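Local coordinates for ribosome maturation protein SDO1 homolog (Methanothermobacter thermautotrophicus, PDB 2WBM), which probably binds the ribosome and RNA and takes part in ribosome maturation, as a flexible archaeal member of the SDO1/SBDS family, at residues A[37-51]-A[62-74]. Residues are numbered along the deposited sequence; the frame is centred on the assembly and turned at random.
Sequences ERFEVLVDPDLAAEF and DVLAVQEVFRDAR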
ATOM      1  N   GLU A  37     -29.900   9.355  14.532  1.00  7.33           N
ATOM      2  CA  GLU A  37     -29.838   7.912  14.762  1.00  8.38           C
ATOM      3  C   GLU A  37     -28.631   7.288  14.065  1.00  9.66           C
ATOM      4  O   GLU A  37     -28.494   7.402  12.847  1.00 11.35           O
ATOM      5  CB  GLU A  37     -31.135   7.227  14.287  1.00  6.76           C
ATOM      6  CG  GLU A  37     -32.388   7.658  15.048  1.00  8.71           C
ATOM      7  CD  GLU A  37     -32.466   7.089  16.483  1.00 13.71           C
ATOM      8  OE1 GLU A  37     -31.514   6.407  16.914  1.00 17.84           O
ATOM      9  OE2 GLU A  37     -33.484   7.335  17.174  1.00 11.74           O
ATOM     10  N   ARG A  38     -27.772   6.609  14.834  1.00 10.28           N
ATOM     11  CA  ARG A  38     -26.620   5.896  14.281  1.00 11.31           C
ATOM     12  C   ARG A  38     -26.912   4.469  13.820  1.00 12.81           C
ATOM     13  O   ARG A  38     -27.678   3.732  14.443  1.00 12.12           O
ATOM     14  CB  ARG A  38     -25.479   5.824  15.288  1.00 11.96           C
ATOM     15  CG  ARG A  38     -24.890   7.162  15.611  1.00 11.52           C
ATOM     16  CD  ARG A  38     -23.880   7.036  16.696  1.00 12.73           C
ATOM     17  NE  ARG A  38     -23.386   8.352  17.069  1.00 20.98           N
ATOM     18  CZ  ARG A  38     -22.493   8.579  18.025  1.00 24.21           C
ATOM     19  NH1 ARG A  38     -21.984   7.567  18.719  1.00 22.95           N
ATOM     20  NH2 ARG A  38     -22.121   9.818  18.290  1.00 20.26           N
ATOM     21  N   PHE A  39     -26.297   4.129  12.703  1.00 11.47           N
ATOM     22  CA  PHE A  39     -26.275   2.796  12.127  1.00 12.84           C
ATOM     23  C   PHE A  39     -24.807   2.484  11.903  1.00 15.00           C
ATOM     24  O   PHE A  39     -24.059   3.300  11.319  1.00 16.55           O
ATOM     25  CB  PHE A  39     -27.027   2.765  10.793  1.00 12.42           C
ATOM     26  CG  PHE A  39     -28.503   3.057  10.907  1.00 14.35           C
ATOM     27  CD1 PHE A  39     -29.427   2.014  11.017  1.00 14.27           C
ATOM     28  CD2 PHE A  39     -28.971   4.376  10.882  1.00 14.01           C
ATOM     29  CE1 PHE A  39     -30.793   2.270  11.099  1.00 14.64           C
ATOM     30  CE2 PHE A  39     -30.329   4.663  10.987  1.00 14.47           C
ATOM     31  CZ  PHE A  39     -31.264   3.605  11.082  1.00 11.94           C
ATOM     32  N   GLU A  40     -24.375   1.329  12.393  1.00 13.46           N
ATOM     33  CA  GLU A  40     -22.959   0.988  12.430  1.00 13.12           C
ATOM     34  C   GLU A  40     -22.757  -0.439  11.978  1.00 12.72           C
ATOM     35  O   GLU A  40     -23.592  -1.314  12.260  1.00 13.87           O
ATOM     36  CB  GLU A  40     -22.397   1.125  13.838  1.00 10.89           C
ATOM     37  CG  GLU A  40     -22.437   2.595  14.340  1.00 15.25           C
ATOM     38  CD  GLU A  40     -21.903   2.804  15.730  1.00 20.08           C
ATOM     39  OE1 GLU A  40     -21.498   1.826  16.412  1.00 13.86           O
ATOM     40  OE2 GLU A  40     -21.895   3.984  16.152  1.00 19.09           O
ATOM     41  N   VAL A  41     -21.631  -0.667  11.312  1.00 13.71           N
ATOM     42  CA  VAL A  41     -21.211  -2.025  10.955  1.00 12.69           C
ATOM     43  C   VAL A  41     -19.759  -2.248  11.345  1.00 12.42           C
ATOM     44  O   VAL A  41     -18.991  -1.292  11.453  1.00 15.10           O
ATOM     45  CB  VAL A  41     -21.413  -2.317   9.429  1.00 13.89           C
ATOM     46  CG1 VAL A  41     -22.908  -2.478   9.123  1.00 13.83           C
ATOM     47  CG2 VAL A  41     -20.759  -1.213   8.533  1.00 15.30           C
ATOM     48  N   LEU A  42     -19.401  -3.507  11.591  1.00 11.76           N
ATOM     49  CA  LEU A  42     -18.043  -3.878  11.971  1.00 10.97           C
ATOM     50  C   LEU A  42     -17.355  -4.375  10.719  1.00 13.52           C
ATOM     51  O   LEU A  42     -17.855  -5.301  10.063  1.00 11.77           O
ATOM     52  CB  LEU A  42     -18.065  -4.984  13.026  1.00 13.28           C
ATOM     53  CG  LEU A  42     -18.508  -4.486  14.406  1.00 15.76           C
ATOM     54  CD1 LEU A  42     -18.826  -5.664  15.344  1.00 18.67           C
ATOM     55  CD2 LEU A  42     -17.384  -3.625  14.979  1.00 14.74           C
ATOM     56  N   VAL A  43     -16.234  -3.747  10.379  1.00 11.27           N
ATOM     57  CA  VAL A  43     -15.589  -3.978   9.085  1.00 11.85           C
ATOM     58  C   VAL A  43     -14.068  -4.128   9.157  1.00  9.18           C
ATOM     59  O   VAL A  43     -13.402  -3.601  10.052  1.00  9.68           O
ATOM     60  CB  VAL A  43     -15.936  -2.847   8.034  1.00 10.98           C
ATOM     61  CG1 VAL A  43     -17.439  -2.801   7.728  1.00 13.81           C
ATOM     62  CG2 VAL A  43     -15.425  -1.470   8.495  1.00 14.16           C
ATOM     63  N   ASP A  44     -13.523  -4.867   8.194  1.00  9.40           N
ATOM     64  CA  ASP A  44     -12.091  -4.950   7.979  1.00  9.41           C
ATOM     65  C   ASP A  44     -11.631  -3.563   7.502  1.00 10.73           C
ATOM     66  O   ASP A  44     -12.151  -3.064   6.506  1.00 10.59           O
ATOM     67  CB  ASP A  44     -11.809  -5.997   6.893  1.00  8.71           C
ATOM     68  CG  ASP A  44     -10.336  -6.209   6.642  1.00 15.76           C
ATOM     69  OD1 ASP A  44      -9.639  -5.242   6.267  1.00 14.15           O
ATOM     70  OD2 ASP A  44      -9.872  -7.368   6.768  1.00 19.93           O
ATOM     71  N   PRO A  45     -10.667  -2.940   8.209  1.00  9.53           N
ATOM     72  CA  PRO A  45     -10.342  -1.549   7.870  1.00 10.16           C
ATOM     73  C   PRO A  45      -9.649  -1.428   6.507  1.00 11.08           C
ATOM     74  O   PRO A  45      -9.890  -0.451   5.777  1.00 12.08           O
ATOM     75  CB  PRO A  45      -9.397  -1.120   9.002  1.00  9.07           C
ATOM     76  CG  PRO A  45      -8.780  -2.395   9.491  1.00 11.14           C
ATOM     77  CD  PRO A  45      -9.911  -3.406   9.389  1.00  8.92           C
ATOM     78  N   ASP A  46      -8.821  -2.411   6.164  1.00  8.38           N
ATOM     79  CA  ASP A  46      -8.098  -2.388   4.887  1.00 10.45           C
ATOM     80  C   ASP A  46      -9.097  -2.565   3.743  1.00 10.66           C
ATOM     81  O   ASP A  46      -9.088  -1.813   2.771  1.00 10.76           O
ATOM     82  CB  ASP A  46      -7.051  -3.494   4.835  1.00 11.59           C
ATOM     83  CG  ASP A  46      -5.899  -3.256   5.791  1.00 19.58           C
ATOM     84  OD1 ASP A  46      -5.467  -2.092   5.952  1.00 24.53           O
ATOM     85  OD2 ASP A  46      -5.414  -4.245   6.375  1.00 24.76           O
ATOM     86  N   LEU A  47      -9.985  -3.541   3.884  1.00  8.90           N
ATOM     87  CA  LEU A  47     -10.958  -3.812   2.832  1.00 10.20           C
ATOM     88  C   LEU A  47     -12.012  -2.712   2.740  1.00 10.15           C
ATOM     89  O   LEU A  47     -12.440  -2.374   1.630  1.00 12.08           O
ATOM     90  CB  LEU A  47     -11.587  -5.194   3.001  1.00  8.88           C
ATOM     91  CG  LEU A  47     -10.623  -6.372   2.798  1.00 10.00           C
ATOM     92  CD1 LEU A  47     -11.363  -7.688   3.065  1.00 16.25           C
ATOM     93  CD2 LEU A  47      -9.969  -6.375   1.407  1.00 10.90           C
ATOM     94  N   ALA A  48     -12.392  -2.137   3.885  1.00  8.04           N
ATOM     95  CA  ALA A  48     -13.308  -0.992   3.913  1.00  8.21           C
ATOM     96  C   ALA A  48     -12.696   0.194   3.157  1.00  9.87           C
ATOM     97  O   ALA A  48     -13.385   0.860   2.376  1.00 11.05           O
ATOM     98  CB  ALA A  48     -13.671  -0.594   5.366  1.00 10.13           C
ATOM     99  N   ALA A  49     -11.403   0.448   3.369  1.00  7.74           N
ATOM    100  CA  ALA A  49     -10.731   1.537   2.661  1.00  7.20           C
ATOM    101  C   ALA A  49     -10.723   1.295   1.150  1.00  8.94           C
ATOM    102  O   ALA A  49     -10.937   2.225   0.363  1.00  8.57           O
ATOM    103  CB  ALA A  49      -9.306   1.742   3.190  1.00  9.04           C
ATOM    104  N   GLU A  50     -10.474   0.047   0.752  1.00  8.62           N
ATOM    105  CA  GLU A  50     -10.460  -0.335  -0.665  1.00 10.16           C
ATOM    106  C   GLU A  50     -11.842  -0.191  -1.293  1.00 10.20           C
ATOM    107  O   GLU A  50     -11.962   0.280  -2.433  1.00 10.97           O
ATOM    108  CB  GLU A  50      -9.964  -1.779  -0.862  1.00 11.03           C
ATOM    109  CG  GLU A  50      -8.461  -1.988  -0.719  1.00 12.72           C
ATOM    110  CD  GLU A  50      -7.628  -1.180  -1.712  1.00 21.61           C
ATOM    111  OE1 GLU A  50      -8.077  -0.944  -2.862  1.00 22.39           O
ATOM    112  OE2 GLU A  50      -6.500  -0.794  -1.340  1.00 25.65           O
ATOM    113  N   PHE A  51     -12.866  -0.613  -0.548  1.00 10.95           N
ATOM    114  CA  PHE A  51     -14.263  -0.544  -0.990  1.00 12.97           C
ATOM    115  C   PHE A  51     -14.679   0.888  -1.310  1.00 13.57           C
ATOM    116  O   PHE A  51     -15.420   1.118  -2.269  1.00 14.37           O
ATOM    117  CB  PHE A  51     -15.195  -1.128   0.071  1.00 13.46           C
ATOM    118  CG  PHE A  51     -16.621  -1.302  -0.393  1.00 13.32           C
ATOM    119  CD1 PHE A  51     -17.008  -2.460  -1.065  1.00 14.03           C
ATOM    120  CD2 PHE A  51     -17.570  -0.309  -0.159  1.00 13.72           C
ATOM    121  CE1 PHE A  51     -18.331  -2.630  -1.492  1.00 16.96           C
ATOM    122  CE2 PHE A  51     -18.897  -0.472  -0.579  1.00 13.88           C
ATOM    123  CZ  PHE A  51     -19.274  -1.636  -1.243  1.00 13.39           C
ATOM    124  N   ASP A  62     -16.944  -9.481   1.863  1.00 13.07           N
ATOM    125  CA  ASP A  62     -15.589  -9.613   2.391  1.00 13.39           C
ATOM    126  C   ASP A  62     -15.217  -8.479   3.364  1.00 11.84           C
ATOM    127  O   ASP A  62     -14.326  -8.640   4.192  1.00 14.21           O
ATOM    128  CB  ASP A  62     -14.584  -9.758   1.259  1.00 14.68           C
ATOM    129  CG  ASP A  62     -14.772 -11.073   0.487  1.00 18.96           C
ATOM    130  OD1 ASP A  62     -15.190 -12.092   1.090  1.00 24.31           O
ATOM    131  OD2 ASP A  62     -14.522 -11.080  -0.722  1.00 20.58           O
ATOM    132  N   VAL A  63     -15.901  -7.349   3.255  1.00  9.83           N
ATOM    133  CA  VAL A  63     -15.645  -6.199   4.128  1.00  9.19           C
ATOM    134  C   VAL A  63     -16.199  -6.439   5.550  1.00 12.39           C
ATOM    135  O   VAL A  63     -15.546  -6.104   6.541  1.00 10.02           O
ATOM    136  CB  VAL A  63     -16.236  -4.897   3.532  1.00 10.82           C
ATOM    137  CG1 VAL A  63     -16.027  -3.725   4.484  1.00 14.12           C
ATOM    138  CG2 VAL A  63     -15.603  -4.580   2.187  1.00 10.11           C
ATOM    139  N   LEU A  64     -17.393  -7.031   5.635  1.00 11.25           N
ATOM    140  CA  LEU A  64     -18.104  -7.176   6.922  1.00 11.12           C
ATOM    141  C   LEU A  64     -17.523  -8.251   7.821  1.00 10.96           C
ATOM    142  O   LEU A  64     -17.329  -9.369   7.391  1.00 10.28           O
ATOM    143  CB  LEU A  64     -19.586  -7.485   6.685  1.00 10.85           C
ATOM    144  CG  LEU A  64     -20.393  -6.275   6.216  1.00 11.80           C
ATOM    145  CD1 LEU A  64     -21.662  -6.743   5.530  1.00 12.24           C
ATOM    146  CD2 LEU A  64     -20.725  -5.328   7.392  1.00 12.15           C
ATOM    147  N   ALA A  65     -17.290  -7.909   9.089  1.00  9.98           N
ATOM    148  CA  ALA A  65     -16.895  -8.899  10.098  1.00  8.62           C
ATOM    149  C   ALA A  65     -18.067  -9.855  10.448  1.00  5.67           C
ATOM    150  O   ALA A  65     -17.864 -11.055  10.674  1.00  7.91           O
ATOM    151  CB  ALA A  65     -16.420  -8.185  11.354  1.00  8.70           C
ATOM    152  N   VAL A  66     -19.263  -9.273  10.516  1.00 11.05           N
ATOM    153  CA  VAL A  66     -20.535 -10.005  10.679  1.00 10.39           C
ATOM    154  C   VAL A  66     -21.570  -9.267   9.841  1.00  8.68           C
ATOM    155  O   VAL A  66     -21.491  -8.044   9.680  1.00 10.40           O
ATOM    156  CB  VAL A  66     -21.026 -10.073  12.173  1.00 10.30           C
ATOM    157  CG1 VAL A  66     -20.125 -10.979  13.004  1.00 11.63           C
ATOM    158  CG2 VAL A  66     -21.112  -8.664  12.795  1.00  9.28           C
ATOM    159  N   GLN A  67     -22.542  -9.994   9.300  1.00  7.83           N
ATOM    160  CA  GLN A  67     -23.564  -9.349   8.467  1.00  9.74           C
ATOM    161  C   GLN A  67     -24.713  -8.847   9.331  1.00 11.35           C
ATOM    162  O   GLN A  67     -25.822  -9.371   9.259  1.00 10.75           O
ATOM    163  CB  GLN A  67     -24.071 -10.311   7.382  1.00 10.21           C
ATOM    164  CG  GLN A  67     -22.971 -10.800   6.457  1.00  8.64           C
ATOM    165  CD  GLN A  67     -23.501 -11.676   5.328  1.00 10.02           C
ATOM    166  OE1 GLN A  67     -24.697 -11.952   5.248  1.00 12.26           O
ATOM    167  NE2 GLN A  67     -22.601 -12.147   4.471  1.00 11.14           N
ATOM    168  N   GLU A  68     -24.428  -7.850  10.168  1.00 10.67           N
ATOM    169  CA  GLU A  68     -25.432  -7.306  11.093  1.00 13.43           C
ATOM    170  C   GLU A  68     -25.267  -5.804  11.105  1.00 14.10           C
ATOM    171  O   GLU A  68     -24.139  -5.297  11.021  1.00 15.31           O
ATOM    172  CB  GLU A  68     -25.236  -7.827  12.516  1.00 12.91           C
ATOM    173  CG  GLU A  68     -25.355  -9.312  12.649  1.00 11.92           C
ATOM    174  CD  GLU A  68     -25.152  -9.761  14.085  1.00 11.21           C
ATOM    175  OE1 GLU A  68     -24.026  -9.573  14.585  1.00 13.20           O
ATOM    176  OE2 GLU A  68     -26.096 -10.302  14.689  1.00  8.71           O
ATOM    177  N   VAL A  69     -26.385  -5.097  11.195  1.00 11.79           N
ATOM    178  CA  VAL A  69     -26.352  -3.639  11.288  1.00 12.07           C
ATOM    179  C   VAL A  69     -26.684  -3.278  12.732  1.00 12.86           C
ATOM    180  O   VAL A  69     -27.717  -3.692  13.289  1.00 12.51           O
ATOM    181  CB  VAL A  69     -27.322  -2.962  10.295  1.00 14.01           C
ATOM    182  CG1 VAL A  69     -27.260  -1.433  10.464  1.00 12.89           C
ATOM    183  CG2 VAL A  69     -26.978  -3.360   8.832  1.00 13.76           C
ATOM    184  N   PHE A  70     -25.781  -2.521  13.352  1.00 13.89           N
ATOM    185  CA  PHE A  70     -25.939  -2.144  14.746  1.00 12.91           C
ATOM    186  C   PHE A  70     -26.460  -0.718  14.894  1.00 13.92           C
ATOM    187  O   PHE A  70     -26.240   0.134  14.038  1.00 13.66           O
ATOM    188  CB  PHE A  70     -24.577  -2.231  15.467  1.00 12.08           C
ATOM    189  CG  PHE A  70     -24.012  -3.635  15.530  1.00 11.74           C
ATOM    190  CD1 PHE A  70     -24.280  -4.438  16.623  1.00 11.11           C
ATOM    191  CD2 PHE A  70     -23.230  -4.142  14.469  1.00 11.53           C
ATOM    192  CE1 PHE A  70     -23.762  -5.762  16.699  1.00 12.92           C
ATOM    193  CE2 PHE A  70     -22.730  -5.469  14.515  1.00 12.58           C
ATOM    194  CZ  PHE A  70     -22.986  -6.263  15.641  1.00 10.65           C
ATOM    195  N   ARG A  71     -27.116  -0.463  16.017  1.00 12.48           N
ATOM    196  CA  ARG A  71     -27.326   0.907  16.471  1.00 11.14           C
ATOM    197  C   ARG A  71     -26.031   1.377  17.121  1.00 14.37           C
ATOM    198  O   ARG A  71     -25.620   2.524  16.946  1.00 14.20           O
ATOM    199  CB  ARG A  71     -28.457   0.959  17.484  1.00 12.35           C
ATOM    200  CG  ARG A  71     -29.792   0.517  16.861  1.00 10.65           C
ATOM    201  CD  ARG A  71     -30.874   0.529  17.900  1.00 12.30           C
ATOM    202  NE  ARG A  71     -31.494   1.856  18.022  1.00 10.37           N
ATOM    203  CZ  ARG A  71     -32.220   2.258  19.061  1.00 12.54           C
ATOM    204  NH1 ARG A  71     -32.383   1.471  20.115  1.00 14.02           N
ATOM    205  NH2 ARG A  71     -32.758   3.468  19.056  1.00 15.00           N
ATOM    206  N   ASP A  72     -25.407   0.491  17.901  1.00 11.46           N
ATOM    207  CA  ASP A  72     -24.104   0.781  18.491  1.00 12.66           C
ATOM    208  C   ASP A  72     -23.289  -0.502  18.478  1.00 14.69           C
ATOM    209  O   ASP A  72     -23.574  -1.436  19.222  1.00 12.44           O
ATOM    210  CB  ASP A  72     -24.223   1.349  19.912  1.00 12.19           C
ATOM    211  CG  ASP A  72     -22.869   1.775  20.480  1.00 20.89           C
ATOM    212  OD1 ASP A  72     -21.941   0.944  20.494  1.00 14.71           O
ATOM    213  OD2 ASP A  72     -22.728   2.941  20.902  1.00 21.20           O
ATOM    214  N   ALA A  73     -22.276  -0.533  17.622  1.00 12.27           N
ATOM    215  CA  ALA A  73     -21.537  -1.771  17.372  1.00 14.26           C
ATOM    216  C   ALA A  73     -20.634  -2.198  18.522  1.00 14.53           C
ATOM    217  O   ALA A  73     -20.344  -3.382  18.674  1.00 19.95           O
ATOM    218  CB  ALA A  73     -20.760  -1.673  16.063  1.00 16.91           C
ATOM    219  N   ARG A  74     -20.192  -1.259  19.345  1.00 11.23           N
ATOM    220  CA  ARG A  74     -19.394  -1.674  20.482  0.50 10.61           C
ATOM    221  C   ARG A  74     -20.279  -2.162  21.629  1.00 10.88           C
ATOM    222  O   ARG A  74     -19.875  -3.044  22.375  1.00 10.56           O
ATOM    223  CB  ARG A  74     -18.409  -0.588  20.925  0.50 13.70           C
ATOM    224  CG  ARG A  74     -17.268  -0.341  19.925  0.50 15.66           C
ATOM    225  CD  ARG A  74     -16.518  -1.622  19.530  0.50 20.04           C
ATOM    226  NE  ARG A  74     -15.496  -1.371  18.512  0.50 22.74           N
ATOM    227  CZ  ARG A  74     -14.837  -2.315  17.841  0.50 21.93           C
ATOM    228  NH1 ARG A  74     -15.081  -3.596  18.064  0.50 15.68           N
ATOM    229  NH2 ARG A  74     -13.927  -1.972  16.938  0.50 18.34           N
TER
HETATM  230  O   HOH W   1     -23.150   4.685  18.604  1.00 21.19           O
HETATM  231  O   HOH W   2     -19.935   2.365  18.480  1.00 25.52           O
HETATM  232  O   HOH W   3     -21.367  -5.490  11.203  1.00 12.22           O
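Glu40 and Phe70 form an antiparallel hydrogen-bonded pair, Phe70 N to Glu40 O (2.7 Å) and Glu40 N to Phe70 O (2.8 Å). The extended Glu40 side chain, chi2 180°, carries OE1 to Ala73 N (2.8 Å), which donates a nearly straight hydrogen bond (175°) from the anti side, tilted out of the carboxylate plane. Glu40 OE2 is salt-bridged to Arg31 of strand 28-34. With an alanine here, Ala73 N would probably lose its acceptor and Arg31 this carboxylate partner, holding the chain after the corner at Arg71 less firmly. Beyond this pair the backbones part around a water that accepts from Leu42 N and donates to Val66 O and Glu68 O. They rejoin where Ala65 N bonds to Leu42 O and Asp44 N to Val63 O (2.9 Å). Leu42 CG rests on Ala73 CB (4.0 Å), while its CD2 sits over one face, toward the rim, of the Arg74 guanidinium, itself bonded to Ala27 O. Val63 CG1 packs alongside Val43 CG1 (3.7 Å), and its CG2 reaches Phe51 CB. Asp44 N-caps helix 45-52, OD1 accepting from Leu47 N, while OD2 is hydrogen-bonded to His20. Thus 62-74 borders the outer strand, 37-43, of the antiparallel sheet in the SBDS N-terminal domain, joined by two single bridges, Glu40-Phe70 and Val43-Leu64.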